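Local atomic coordinates of uncharacterized protein YLR132C (Kluyveromyces marxianus, PDB entry 6PFQ), a protein that probably acts as an exoribonuclease and phosphodiesterase on U6 snRNA, as a member of the 2H phosphodiesterase superfamily. Residues G10-E15 against E65-A70; S20-I25 against A196-R201; Q84-L89 against L131-K136; W102-N107 against S178-V183; F114-L119 against N152-F157. All coordinates share one frame; numbering follows the deposited sequence.

Contact 1 of 5, residues G10-E15 against E65-A70; sequences GFLFLE and ETMMFA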
# COMPACT_ATOMS: atom_id res chain seq x y z
N GLY A 10 -12.33 5.75 -9.14
CA GLY A 10 -12.57 5.03 -7.89
C GLY A 10 -11.39 4.17 -7.54
O GLY A 10 -10.65 3.71 -8.41
N PHE A 11 -11.22 3.92 -6.24
CA PHE A 11 -10.11 3.11 -5.74
C PHE A 11 -10.50 2.58 -4.37
O PHE A 11 -11.08 3.31 -3.57
CB PHE A 11 -8.82 3.99 -5.71
CG PHE A 11 -7.73 3.57 -4.73
CD1 PHE A 11 -6.88 2.50 -5.01
CD2 PHE A 11 -7.49 4.31 -3.57
CE1 PHE A 11 -5.85 2.12 -4.11
CE2 PHE A 11 -6.46 3.95 -2.67
CZ PHE A 11 -5.62 2.86 -2.94
N LEU A 12 -10.17 1.32 -4.09
CA LEU A 12 -10.56 0.64 -2.86
C LEU A 12 -9.33 0.37 -2.00
O LEU A 12 -8.28 0.01 -2.54
CB LEU A 12 -11.23 -0.69 -3.16
CG LEU A 12 -12.65 -0.39 -3.65
CD1 LEU A 12 -13.13 -1.48 -4.62
CD2 LEU A 12 -13.57 -0.24 -2.45
N PHE A 13 -9.46 0.51 -0.68
CA PHE A 13 -8.31 0.27 0.18
C PHE A 13 -8.78 -0.02 1.60
O PHE A 13 -9.95 0.15 1.93
CB PHE A 13 -7.34 1.47 0.20
CG PHE A 13 -7.99 2.78 0.62
CD1 PHE A 13 -8.74 3.52 -0.29
CD2 PHE A 13 -7.79 3.29 1.90
CE1 PHE A 13 -9.31 4.76 0.10
CE2 PHE A 13 -8.34 4.51 2.28
CZ PHE A 13 -9.08 5.24 1.39
N LEU A 14 -7.85 -0.56 2.41
CA LEU A 14 -7.98 -0.72 3.86
C LEU A 14 -7.18 0.38 4.53
O LEU A 14 -6.09 0.73 4.08
CB LEU A 14 -7.43 -2.08 4.35
CG LEU A 14 -7.96 -3.39 3.81
CD1 LEU A 14 -7.35 -4.54 4.52
CD2 LEU A 14 -9.48 -3.42 4.03
N GLU A 15 -7.70 0.91 5.62
CA GLU A 15 -7.01 1.96 6.38
C GLU A 15 -6.52 1.37 7.70
O GLU A 15 -7.28 0.68 8.39
CB GLU A 15 -7.97 3.13 6.62
CG GLU A 15 -7.44 4.20 7.48
CD GLU A 15 -8.50 5.27 7.71
OE1 GLU A 15 -8.64 6.15 6.84
OE2 GLU A 15 -9.18 5.18 8.75
N GLU A 65 -6.57 -1.28 -8.41
CA GLU A 65 -5.92 -0.26 -9.22
C GLU A 65 -6.74 1.03 -9.18
O GLU A 65 -7.82 1.09 -8.59
CB GLU A 65 -5.74 -0.77 -10.66
CG GLU A 65 -7.04 -1.18 -11.32
CD GLU A 65 -6.88 -2.02 -12.57
OE1 GLU A 65 -6.09 -2.99 -12.58
OE2 GLU A 65 -7.56 -1.69 -13.57
N THR A 66 -6.19 2.10 -9.76
CA THR A 66 -6.95 3.33 -9.98
C THR A 66 -7.98 3.04 -11.04
O THR A 66 -7.63 2.80 -12.20
CB THR A 66 -6.03 4.47 -10.41
OG1 THR A 66 -5.16 4.81 -9.33
CG2 THR A 66 -6.84 5.69 -10.75
N MET A 67 -9.25 2.99 -10.66
CA MET A 67 -10.28 2.57 -11.60
C MET A 67 -10.85 3.78 -12.30
O MET A 67 -11.40 4.68 -11.65
CB MET A 67 -11.40 1.78 -10.90
CG MET A 67 -10.88 0.48 -10.29
SD MET A 67 -12.19 -0.49 -9.46
CE MET A 67 -12.44 0.43 -7.95
N MET A 68 -10.72 3.82 -13.61
CA MET A 68 -11.17 4.98 -14.35
C MET A 68 -12.45 4.60 -15.07
O MET A 68 -12.42 4.00 -16.16
CB MET A 68 -10.07 5.44 -15.29
CG MET A 68 -8.80 5.67 -14.46
SD MET A 68 -7.54 6.44 -15.45
CE MET A 68 -6.06 5.92 -14.55
N PHE A 69 -13.58 5.00 -14.50
CA PHE A 69 -14.84 4.66 -15.12
C PHE A 69 -15.17 5.63 -16.25
O PHE A 69 -14.72 6.79 -16.27
CB PHE A 69 -15.94 4.69 -14.06
CG PHE A 69 -15.71 3.72 -12.93
CD1 PHE A 69 -16.14 2.39 -13.03
CD2 PHE A 69 -15.07 4.12 -11.77
CE1 PHE A 69 -15.95 1.50 -11.98
CE2 PHE A 69 -14.87 3.23 -10.73
CZ PHE A 69 -15.30 1.91 -10.84
N ALA A 70 -16.04 5.15 -17.16
CA ALA A 70 -16.35 5.91 -18.37
C ALA A 70 -17.25 7.10 -18.10
O ALA A 70 -17.24 8.08 -18.85
CB ALA A 70 -16.98 4.99 -19.42

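Contact 2 of 5, residues S20-I25 against A196-R201; sequences SKQQQI and ANLQFR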
# COMPACT_ATOMS: atom_id res chain seq x y z
N SER A 20 0.17 3.94 19.57
CA SER A 20 1.41 4.56 20.02
C SER A 20 2.60 3.62 19.90
O SER A 20 3.68 4.02 19.43
CB SER A 20 1.24 5.04 21.46
OG SER A 20 2.46 5.55 21.92
N LYS A 21 2.44 2.35 20.32
CA LYS A 21 3.57 1.43 20.25
C LYS A 21 3.98 1.17 18.80
O LYS A 21 5.18 1.12 18.49
CB LYS A 21 3.23 0.10 20.92
CG LYS A 21 4.38 -0.89 20.80
CD LYS A 21 4.22 -2.13 21.68
CE LYS A 21 5.57 -2.79 21.92
NZ LYS A 21 6.66 -1.80 22.22
N GLN A 22 3.02 0.98 17.91
CA GLN A 22 3.35 0.75 16.51
C GLN A 22 4.05 1.97 15.90
O GLN A 22 4.97 1.84 15.09
CB GLN A 22 2.06 0.42 15.76
CG GLN A 22 1.45 -0.90 16.24
CD GLN A 22 0.10 -1.10 15.64
OE1 GLN A 22 -0.69 -0.16 15.58
NE2 GLN A 22 -0.17 -2.30 15.14
N GLN A 23 3.63 3.17 16.28
CA GLN A 23 4.31 4.36 15.76
C GLN A 23 5.77 4.38 16.17
O GLN A 23 6.64 4.72 15.36
CB GLN A 23 3.60 5.63 16.26
CG GLN A 23 2.18 5.77 15.74
CD GLN A 23 1.39 6.84 16.53
OE1 GLN A 23 1.98 7.66 17.25
NE2 GLN A 23 0.06 6.80 16.43
N GLN A 24 6.06 4.01 17.44
CA GLN A 24 7.43 4.06 17.94
C GLN A 24 8.29 2.99 17.30
O GLN A 24 9.49 3.20 17.07
CB GLN A 24 7.45 3.86 19.46
CG GLN A 24 6.60 4.83 20.22
CD GLN A 24 6.58 4.53 21.71
OE1 GLN A 24 7.42 3.78 22.21
NE2 GLN A 24 5.63 5.12 22.42
N ILE A 25 7.71 1.80 17.07
CA ILE A 25 8.42 0.76 16.34
C ILE A 25 8.74 1.25 14.93
O ILE A 25 9.86 1.09 14.43
CB ILE A 25 7.60 -0.54 16.36
CG1 ILE A 25 7.67 -1.10 17.79
CG2 ILE A 25 8.12 -1.58 15.35
CD1 ILE A 25 6.81 -2.27 18.00
N ALA A 196 6.01 -8.61 14.11
CA ALA A 196 5.29 -9.04 15.31
C ALA A 196 4.28 -7.99 15.76
O ALA A 196 3.26 -8.31 16.38
CB ALA A 196 6.28 -9.38 16.44
N ASN A 197 4.53 -6.72 15.46
CA ASN A 197 3.74 -5.65 16.06
C ASN A 197 2.82 -4.91 15.10
O ASN A 197 1.85 -4.29 15.56
CB ASN A 197 4.69 -4.63 16.69
CG ASN A 197 5.26 -5.14 17.97
OD1 ASN A 197 4.62 -5.04 19.00
ND2 ASN A 197 6.46 -5.72 17.90
N LEU A 198 3.12 -4.92 13.80
CA LEU A 198 2.33 -4.17 12.82
C LEU A 198 1.25 -5.10 12.28
O LEU A 198 1.29 -5.63 11.15
CB LEU A 198 3.24 -3.60 11.71
CG LEU A 198 3.83 -2.19 12.02
CD1 LEU A 198 2.72 -1.12 12.06
CD2 LEU A 198 4.67 -2.15 13.31
N GLN A 199 0.29 -5.38 13.16
CA GLN A 199 -0.86 -6.21 12.83
C GLN A 199 -2.13 -5.45 13.19
O GLN A 199 -2.15 -4.64 14.12
CB GLN A 199 -0.83 -7.56 13.56
CG GLN A 199 0.53 -8.24 13.42
CD GLN A 199 0.51 -9.69 13.86
OE1 GLN A 199 -0.55 -10.27 14.06
NE2 GLN A 199 1.70 -10.28 13.99
N PHE A 200 -3.19 -5.70 12.41
CA PHE A 200 -4.42 -4.93 12.46
C PHE A 200 -5.61 -5.85 12.17
O PHE A 200 -5.48 -6.90 11.52
CB PHE A 200 -4.41 -3.78 11.44
CG PHE A 200 -3.19 -2.91 11.52
CD1 PHE A 200 -2.04 -3.23 10.81
CD2 PHE A 200 -3.20 -1.75 12.29
CE1 PHE A 200 -0.91 -2.44 10.89
CE2 PHE A 200 -2.06 -0.96 12.37
CZ PHE A 200 -0.92 -1.30 11.67
N ARG A 201 -6.79 -5.44 12.62
CA ARG A 201 -8.03 -6.07 12.19
C ARG A 201 -8.94 -4.98 11.65
O ARG A 201 -9.22 -4.01 12.36
CB ARG A 201 -8.73 -6.81 13.32
CG ARG A 201 -9.98 -7.58 12.87
CD ARG A 201 -10.44 -8.64 13.89
NE ARG A 201 -9.55 -9.80 13.94
CZ ARG A 201 -9.53 -10.78 13.04
NH1 ARG A 201 -10.35 -10.78 11.98
NH2 ARG A 201 -8.67 -11.78 13.18

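Contact 3 of 5, residues Q84-L89 against L131-K136; sequences QEIRAL and LSIVEK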
# COMPACT_ATOMS: atom_id res chain seq x y z
N GLN A 84 -22.28 -3.65 -2.40
CA GLN A 84 -23.31 -4.61 -2.02
C GLN A 84 -22.73 -6.01 -1.89
O GLN A 84 -23.05 -6.74 -0.95
CB GLN A 84 -24.45 -4.60 -3.04
N GLU A 85 -21.88 -6.41 -2.85
CA GLU A 85 -21.31 -7.74 -2.78
C GLU A 85 -20.31 -7.88 -1.63
O GLU A 85 -20.20 -8.96 -1.04
CB GLU A 85 -20.67 -8.11 -4.12
CG GLU A 85 -21.69 -8.48 -5.19
CD GLU A 85 -21.15 -9.51 -6.17
OE1 GLU A 85 -20.24 -10.28 -5.78
OE2 GLU A 85 -21.63 -9.55 -7.33
N ILE A 86 -19.56 -6.83 -1.31
CA ILE A 86 -18.67 -6.94 -0.15
C ILE A 86 -19.48 -7.10 1.13
O ILE A 86 -19.19 -7.95 1.97
CB ILE A 86 -17.71 -5.73 -0.09
CG1 ILE A 86 -16.48 -5.97 -0.97
CG2 ILE A 86 -17.24 -5.49 1.33
CD1 ILE A 86 -15.79 -4.72 -1.43
N ARG A 87 -20.55 -6.31 1.28
CA ARG A 87 -21.44 -6.47 2.43
C ARG A 87 -21.99 -7.89 2.50
O ARG A 87 -22.08 -8.46 3.59
CB ARG A 87 -22.60 -5.46 2.35
N ALA A 88 -22.32 -8.48 1.36
CA ALA A 88 -22.89 -9.82 1.35
C ALA A 88 -21.87 -10.90 1.70
O ALA A 88 -22.26 -12.05 1.93
CB ALA A 88 -23.53 -10.12 -0.01
N LEU A 89 -20.58 -10.57 1.75
CA LEU A 89 -19.63 -11.58 2.18
C LEU A 89 -19.89 -11.96 3.63
O LEU A 89 -20.39 -11.16 4.43
CB LEU A 89 -18.19 -11.07 2.03
CG LEU A 89 -17.72 -10.86 0.60
CD1 LEU A 89 -16.28 -10.29 0.59
CD2 LEU A 89 -17.82 -12.17 -0.18
N LEU A 131 -10.91 -9.14 -3.44
CA LEU A 131 -10.30 -8.91 -4.74
C LEU A 131 -11.14 -9.51 -5.86
O LEU A 131 -11.24 -8.94 -6.95
CB LEU A 131 -8.88 -9.50 -4.76
CG LEU A 131 -7.91 -8.80 -3.80
CD1 LEU A 131 -6.52 -9.36 -4.09
CD2 LEU A 131 -7.91 -7.31 -3.98
N SER A 132 -11.76 -10.67 -5.60
CA SER A 132 -12.59 -11.28 -6.63
C SER A 132 -13.74 -10.38 -7.03
O SER A 132 -14.05 -10.26 -8.22
CB SER A 132 -13.12 -12.64 -6.17
OG SER A 132 -12.05 -13.56 -6.12
N ILE A 133 -14.36 -9.72 -6.06
CA ILE A 133 -15.43 -8.77 -6.36
C ILE A 133 -14.91 -7.60 -7.18
O ILE A 133 -15.54 -7.18 -8.16
CB ILE A 133 -16.07 -8.29 -5.04
CG1 ILE A 133 -16.82 -9.45 -4.37
CG2 ILE A 133 -17.04 -7.13 -5.32
CD1 ILE A 133 -17.04 -9.25 -2.91
N VAL A 134 -13.74 -7.06 -6.81
CA VAL A 134 -13.15 -5.96 -7.57
C VAL A 134 -12.88 -6.38 -9.01
O VAL A 134 -13.19 -5.64 -9.96
CB VAL A 134 -11.86 -5.43 -6.89
CG1 VAL A 134 -11.23 -4.30 -7.75
CG2 VAL A 134 -12.18 -4.93 -5.48
N GLU A 135 -12.29 -7.56 -9.19
CA GLU A 135 -12.00 -8.02 -10.55
C GLU A 135 -13.27 -8.15 -11.37
O GLU A 135 -13.25 -7.91 -12.59
CB GLU A 135 -11.28 -9.36 -10.50
N LYS A 136 -14.38 -8.52 -10.73
CA LYS A 136 -15.63 -8.69 -11.47
C LYS A 136 -16.16 -7.36 -11.99
O LYS A 136 -16.71 -7.29 -13.10
CB LYS A 136 -16.67 -9.38 -10.59
CG LYS A 136 -18.03 -9.60 -11.24
CD LYS A 136 -18.89 -10.57 -10.42
CE LYS A 136 -20.29 -10.73 -11.00
NZ LYS A 136 -21.23 -11.26 -9.97

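Contact 4 of 5, residues W102-N107 against S178-V183; sequences WLVYEN and SLRNLV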
# COMPACT_ATOMS: atom_id res chain seq x y z
N TRP A 102 11.73 -6.81 3.08
CA TRP A 102 11.44 -5.53 2.45
C TRP A 102 11.20 -5.70 0.97
O TRP A 102 11.90 -6.46 0.29
CB TRP A 102 12.61 -4.57 2.62
CG TRP A 102 12.83 -4.06 3.98
CD1 TRP A 102 14.01 -4.16 4.69
CD2 TRP A 102 11.91 -3.32 4.82
NE1 TRP A 102 13.87 -3.54 5.89
CE2 TRP A 102 12.60 -3.02 6.01
CE3 TRP A 102 10.58 -2.89 4.68
CZ2 TRP A 102 12.00 -2.31 7.07
CZ3 TRP A 102 9.99 -2.16 5.72
CH2 TRP A 102 10.71 -1.87 6.90
N LEU A 103 10.22 -4.94 0.46
CA LEU A 103 9.96 -4.80 -0.96
C LEU A 103 10.06 -3.33 -1.32
O LEU A 103 9.88 -2.46 -0.47
CB LEU A 103 8.57 -5.31 -1.31
CG LEU A 103 8.24 -6.71 -0.74
CD1 LEU A 103 6.79 -7.01 -1.00
CD2 LEU A 103 9.10 -7.74 -1.45
N VAL A 104 10.39 -3.03 -2.58
CA VAL A 104 10.34 -1.64 -3.04
C VAL A 104 9.44 -1.60 -4.27
O VAL A 104 9.70 -2.32 -5.24
CB VAL A 104 11.72 -1.04 -3.35
CG1 VAL A 104 11.53 0.45 -3.75
CG2 VAL A 104 12.66 -1.14 -2.09
N TYR A 105 8.34 -0.85 -4.16
CA TYR A 105 7.38 -0.66 -5.26
C TYR A 105 7.46 0.76 -5.79
O TYR A 105 7.46 1.70 -5.01
CB TYR A 105 5.95 -0.90 -4.79
CG TYR A 105 5.60 -2.37 -4.54
CD1 TYR A 105 5.39 -3.24 -5.60
CD2 TYR A 105 5.48 -2.87 -3.24
CE1 TYR A 105 5.04 -4.59 -5.39
CE2 TYR A 105 5.13 -4.21 -3.02
CZ TYR A 105 4.93 -5.05 -4.08
OH TYR A 105 4.59 -6.35 -3.87
N GLU A 106 7.42 0.92 -7.11
CA GLU A 106 7.39 2.24 -7.74
C GLU A 106 5.96 2.69 -7.99
O GLU A 106 5.06 1.86 -8.22
CB GLU A 106 8.15 2.21 -9.04
CG GLU A 106 9.60 2.11 -8.83
CD GLU A 106 10.36 2.26 -10.12
OE1 GLU A 106 9.94 1.64 -11.11
OE2 GLU A 106 11.35 2.99 -10.12
N ASN A 107 5.74 4.01 -7.94
CA ASN A 107 4.44 4.54 -8.34
C ASN A 107 4.36 4.63 -9.87
O ASN A 107 5.28 4.20 -10.57
CB ASN A 107 4.15 5.88 -7.66
CG ASN A 107 5.13 6.98 -8.10
OD1 ASN A 107 6.19 6.70 -8.62
ND2 ASN A 107 4.74 8.25 -7.88
N SER A 178 19.34 -2.71 -7.23
CA SER A 178 20.36 -2.72 -6.19
C SER A 178 19.85 -2.08 -4.90
O SER A 178 20.31 -2.44 -3.82
CB SER A 178 21.65 -2.05 -6.67
OG SER A 178 21.48 -0.69 -6.97
N LEU A 179 18.90 -1.16 -4.98
CA LEU A 179 18.29 -0.67 -3.74
C LEU A 179 17.50 -1.78 -3.05
O LEU A 179 17.59 -1.96 -1.83
CB LEU A 179 17.37 0.54 -4.03
CG LEU A 179 16.49 1.04 -2.88
CD1 LEU A 179 17.31 1.49 -1.66
CD2 LEU A 179 15.53 2.17 -3.40
N ARG A 180 16.71 -2.54 -3.83
CA ARG A 180 15.98 -3.67 -3.28
C ARG A 180 16.94 -4.66 -2.62
O ARG A 180 16.69 -5.15 -1.51
CB ARG A 180 15.19 -4.37 -4.38
CG ARG A 180 13.97 -3.54 -4.85
CD ARG A 180 13.48 -4.08 -6.19
NE ARG A 180 12.13 -3.57 -6.49
CZ ARG A 180 11.60 -3.62 -7.70
NH1 ARG A 180 12.33 -4.12 -8.72
NH2 ARG A 180 10.36 -3.16 -7.91
N ASN A 181 18.06 -4.96 -3.29
CA ASN A 181 19.02 -5.88 -2.69
C ASN A 181 19.65 -5.29 -1.44
O ASN A 181 19.93 -6.01 -0.48
CB ASN A 181 20.13 -6.25 -3.69
CG ASN A 181 21.22 -7.12 -3.05
OD1 ASN A 181 21.00 -8.28 -2.76
ND2 ASN A 181 22.39 -6.53 -2.79
N LEU A 182 19.93 -3.99 -1.45
CA LEU A 182 20.58 -3.36 -0.31
C LEU A 182 19.71 -3.40 0.94
O LEU A 182 20.18 -3.79 2.02
CB LEU A 182 20.98 -1.93 -0.67
CG LEU A 182 21.60 -1.13 0.47
CD1 LEU A 182 22.90 -1.80 0.95
CD2 LEU A 182 21.79 0.35 0.06
N VAL A 183 18.43 -3.02 0.82
CA VAL A 183 17.61 -3.01 2.04
C VAL A 183 17.40 -4.43 2.53
O VAL A 183 17.40 -4.67 3.76
CB VAL A 183 16.26 -2.28 1.86
CG1 VAL A 183 16.50 -0.82 1.52
CG2 VAL A 183 15.35 -2.94 0.81
O HOH W 1 13.72 -5.22 -1.46

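Contact 5 of 5, residues F114-L119 against N152-F157; sequences FLAVGL and NLHVSF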
# COMPACT_ATOMS: atom_id res chain seq x y z
N PHE A 114 8.51 3.11 -2.90
CA PHE A 114 7.88 2.83 -1.62
C PHE A 114 8.49 1.61 -0.98
O PHE A 114 8.52 0.54 -1.59
CB PHE A 114 6.39 2.58 -1.85
CG PHE A 114 5.62 3.85 -2.14
CD1 PHE A 114 5.60 4.36 -3.44
CD2 PHE A 114 4.92 4.49 -1.14
CE1 PHE A 114 4.90 5.56 -3.72
CE2 PHE A 114 4.19 5.66 -1.43
CZ PHE A 114 4.20 6.17 -2.73
N LEU A 115 8.93 1.76 0.27
CA LEU A 115 9.45 0.65 1.06
C LEU A 115 8.27 -0.03 1.75
O LEU A 115 7.55 0.62 2.51
CB LEU A 115 10.44 1.20 2.10
CG LEU A 115 11.10 0.14 2.98
CD1 LEU A 115 12.10 -0.70 2.16
CD2 LEU A 115 11.80 0.82 4.19
N ALA A 116 8.09 -1.33 1.50
CA ALA A 116 6.87 -2.05 1.83
C ALA A 116 7.22 -3.43 2.38
O ALA A 116 8.35 -3.93 2.22
CB ALA A 116 5.96 -2.19 0.57
N VAL A 117 6.22 -4.05 3.01
CA VAL A 117 6.27 -5.48 3.35
C VAL A 117 5.00 -6.14 2.84
O VAL A 117 3.92 -5.54 2.90
CB VAL A 117 6.43 -5.69 4.89
CG1 VAL A 117 6.67 -7.22 5.19
CG2 VAL A 117 7.60 -4.79 5.42
N GLY A 118 5.13 -7.34 2.27
CA GLY A 118 3.96 -8.03 1.75
C GLY A 118 3.04 -8.56 2.84
O GLY A 118 3.44 -8.86 3.97
N LEU A 119 1.76 -8.72 2.49
CA LEU A 119 0.84 -9.29 3.47
C LEU A 119 1.11 -10.78 3.70
O LEU A 119 1.53 -11.51 2.79
CB LEU A 119 -0.61 -9.15 3.00
CG LEU A 119 -1.35 -7.95 3.67
CD1 LEU A 119 -0.64 -6.61 3.32
CD2 LEU A 119 -2.81 -7.90 3.21
N ASN A 152 0.63 -9.15 -5.04
CA ASN A 152 1.41 -7.99 -4.60
C ASN A 152 0.76 -7.20 -3.47
O ASN A 152 1.18 -6.08 -3.22
CB ASN A 152 1.75 -7.04 -5.77
CG ASN A 152 0.49 -6.53 -6.52
OD1 ASN A 152 -0.59 -6.33 -5.92
ND2 ASN A 152 0.64 -6.32 -7.84
N LEU A 153 -0.20 -7.78 -2.75
CA LEU A 153 -0.75 -7.07 -1.59
C LEU A 153 0.36 -6.71 -0.63
O LEU A 153 1.18 -7.57 -0.30
CB LEU A 153 -1.78 -7.91 -0.85
CG LEU A 153 -3.09 -8.14 -1.64
CD1 LEU A 153 -3.94 -9.19 -0.87
CD2 LEU A 153 -3.83 -6.79 -1.81
N HIS A 154 0.37 -5.46 -0.15
CA HIS A 154 1.46 -5.02 0.73
C HIS A 154 1.00 -3.84 1.58
O HIS A 154 -0.03 -3.22 1.31
CB HIS A 154 2.69 -4.62 -0.09
CG HIS A 154 2.44 -3.43 -0.99
ND1 HIS A 154 1.81 -3.54 -2.22
CD2 HIS A 154 2.73 -2.12 -0.83
CE1 HIS A 154 1.76 -2.34 -2.79
NE2 HIS A 154 2.29 -1.46 -1.96
N VAL A 155 1.80 -3.51 2.60
CA VAL A 155 1.71 -2.22 3.29
C VAL A 155 3.00 -1.47 3.04
O VAL A 155 4.08 -2.00 3.30
CB VAL A 155 1.53 -2.40 4.81
CG1 VAL A 155 1.61 -0.99 5.53
CG2 VAL A 155 0.22 -3.18 5.10
N SER A 156 2.89 -0.21 2.56
CA SER A 156 4.06 0.64 2.43
C SER A 156 4.29 1.43 3.72
O SER A 156 3.35 1.95 4.34
CB SER A 156 3.91 1.61 1.26
OG SER A 156 3.99 0.88 0.04
N PHE A 157 5.57 1.52 4.11
CA PHE A 157 5.94 2.19 5.36
C PHE A 157 6.73 3.48 5.14
O PHE A 157 6.75 4.34 6.03
CB PHE A 157 6.75 1.24 6.25
CG PHE A 157 5.94 0.07 6.74
CD1 PHE A 157 5.11 0.21 7.84
CD2 PHE A 157 5.99 -1.15 6.07
CE1 PHE A 157 4.34 -0.86 8.30
CE2 PHE A 157 5.21 -2.22 6.52
CZ PHE A 157 4.37 -2.07 7.61

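Contact 1 of 5, residues G10-E15 against E65-A70
Two phenyl rings meet this contact by their edges. The Phe69 ring turns its CE2 edge to the backbone of Gly10, with CE2 3.9 Å from Gly10 N, and the Phe11 ring has Glu65 O in its plane, 4.0 Å from CD1. Phe11 reaches that place because its CG is anti to the backbone N. Glycine suits position 10, since a side chain there would run into the Phe69 ring. Gly10 and Met67 form an antiparallel hydrogen-bonded pair. Met67 N donates to Gly10 O over 2.7 Å, nearly along the C=O axis, and Gly10 N returns a bond of 2.9 Å to Met67 O at 166°. The flexible Met67 side chain, bent at its last torsion (chi3 -75°), brings its methyl near Gly10 O and obliquely across Leu12, where Met67 CE meets Leu12 CD1 at 3.9 Å. Further along the same strand pair Phe11 also lies on Ser62, one of the residues that bind UMP. Strand 9-16 runs between strands 59-68 and 204-209 in the four-stranded antiparallel sheet, while Met67 and Phe69 pack on helix 72-88, which Phe69 meets at Glu74, Leu75 and Lys78.

Contact 2 of 5, residues S20-I25 against A196-R201
Helix 20-39 packs here against the link between helix 191-197 and strand 200-202, a link whose centre, Leu198, makes an inverse gamma turn. Gln22 is the chief side chain. Its CG is anti to the carbonyl carbon and the chain then runs extended, so that its amide meets the Phe200 ring tip to tip, the two planes 44° apart. NE2 lies over one face of that ring, while Gln22 OE1 comes to 3.6 Å from Phe200 CE2. A glutamine suits the place because its long arm carries an N-H to backbone carbonyls at the turn. Ile25 crosses Asn197 at about a right angle, its CD1 closely packed at 3.3 Å from Asn197 CG. The Asn197 amide is held from its own helix, where ND2 donates to Leu193 O. Leu198 and Ile25 slide past each other in opposite directions, with Ile25 CG2 4.0 Å from Leu198 CD2, and Leu198 CD1 also reaches the CB of Gln22. Leu198 also rests on Leu18 and on Leu98 of strand 94-99, joining the helix to the sheet. Gln22 NE2 donates to Asn197 O over 2.9 Å at 172°, only 3° out of the amide plane, and also makes a weak bond of 3.2 Å to Gln199 O.

Contact 3 of 5, residues Q84-L89 against L131-K136
Apolar packing centres on Ile133, whose CD1 enters between Ile86 and Leu89. Leu89 meets it tip to tip, CD1 to Ile133 CD1 at 3.7 Å, and Ile86 crosses it obliquely, CG1 to Ile133 CD1 at 3.9 Å. A branched isoleucine suits this spot because its second arm, CG2, lies 3.9 Å from Glu85 CB. The polar part is one salt bridge. Lys136, fully extended, brings NZ to 3.2 Å from Glu85 OE2 on the syn lone pair, the two side chains crossing at about a right angle. Glu85 bends at chi2 (-148°) to meet it, and the same OE2 is hydrogen-bonded to Tyr137 OH. An alanine at Glu85 would remove the carboxylate that binds Lys136 and Tyr137, and would probably loosen this side of the helix pair. The helical parts, 84-88 and 131-136, run nearly antiparallel at 158°, with axes 10.0 Å apart: plain helix-helix packing between helices 72-88 and 121-137, away from the UMP site.

Contact 4 of 5, residues W102-N107 against S178-V183
Arg180 grips the carbonyl of Val104 side-on, with two nitrogens on one oxygen. Arg180 NH2 lies 2.9 Å from Val104 O, nearly along the C=O axis, and NE lies 3.0 Å from Val104 O, on a lone pair; the oxygen sits exactly in the guanidinium plane. The Arg180 chain is extended from CG to NE, so its methylene part also packs on the valine, CG to Val104 CB at 3.7 Å. The arginine thus suits both an apolar flank and a carbonyl acceptor. An alanine at Arg180 would lose both bonds to Val104 O and would probably loosen the helix's hold on the strand. Nearer the start of the strand, Val183 CG2 meets Trp102 CB at 3.7 Å, while the indole turns its edge to the helix, CD1 3.6 Å from Val183 O. A water links the backbones, donating to Trp102 O over 2.8 Å and to Arg180 O over 3.0 Å. In the second shell a salt bridge from NH1 to Asp177 steadies the guanidinium, and Trp102 NE1 donates to Ala187 O, fixing the indole's rotation. Strand 102-106 and segment 178-183 of helix 169-186 run nearly antiparallel, at 157°. The strand pairs with strand 112-119, and Trp102 also rests on its Leu115 and Val117 and on Val29 of helix 20-39, whose Met37 touches Leu179 and Val183.

Contact 5 of 5, residues F114-L119 against N152-F157
His154 holds its CG in the crowded position between backbone N and carbonyl carbon (chi1 64°), which lets ND1 donate to Asn152 O over 2.8 Å, 5° out of the ring plane. That bond fixes the ring's rotation. His154 CD2 then lies 3.5 Å from Ala116 CB, a methyl small enough to sit beside the imidazole, and Tyr105 stacks on the ring. Ser156, with OG anti to its carbonyl carbon, places the hydroxyl 3.5 Å from Phe114 CB. On the other face Val117 and Val155 pair, and Val117 CG2 packs on Phe157 CE2 at 3.7 Å, while Val155 CG1 covers one face of that ring. Leu119, its chi1 of -100° off the staggered values, puts CD1 4.0 Å from Val155 CG2. Four backbone bonds join 114-119 to 153-157, one ending on Leu153 O before strand 154-161. His154-Val155-Ser156 is an H-x-S motif of the 2H phosphodiesterases, whose histidine and serine, with Asn152, bind UMP; here His154 NE2 and Ser156 OG both bond a glycerol oxygen, probably from the crystallisation liquor.

Overall arrangement
From the N terminus, strand 9-16 opens contact 1 and helix 20-39 opens contact 2 before strand 59-68 closes contact 1; contact 2 shuts only at 196-201. Contacts 1 and 2 therefore cross, and contacts 3, 4 and 5 all nest inside contact 2. Contact 3 pairs helices 72-88 and 121-137 and crosses contacts 4 and 5. Contact 4 closes at helix 169-186 around contact 5, which closes at strand 154-161; their strands 102-106 and 112-119 are neighbours in one sheet. Contacts 1 and 3 touch through Leu12 and Val134 beside the four-stranded sheet. Contact 2 reaches the other sheet where Leu198 packs on Phe157. Leu131 packs on Leu153, joining contact 3 to contact 5 and so the two halves of the fold.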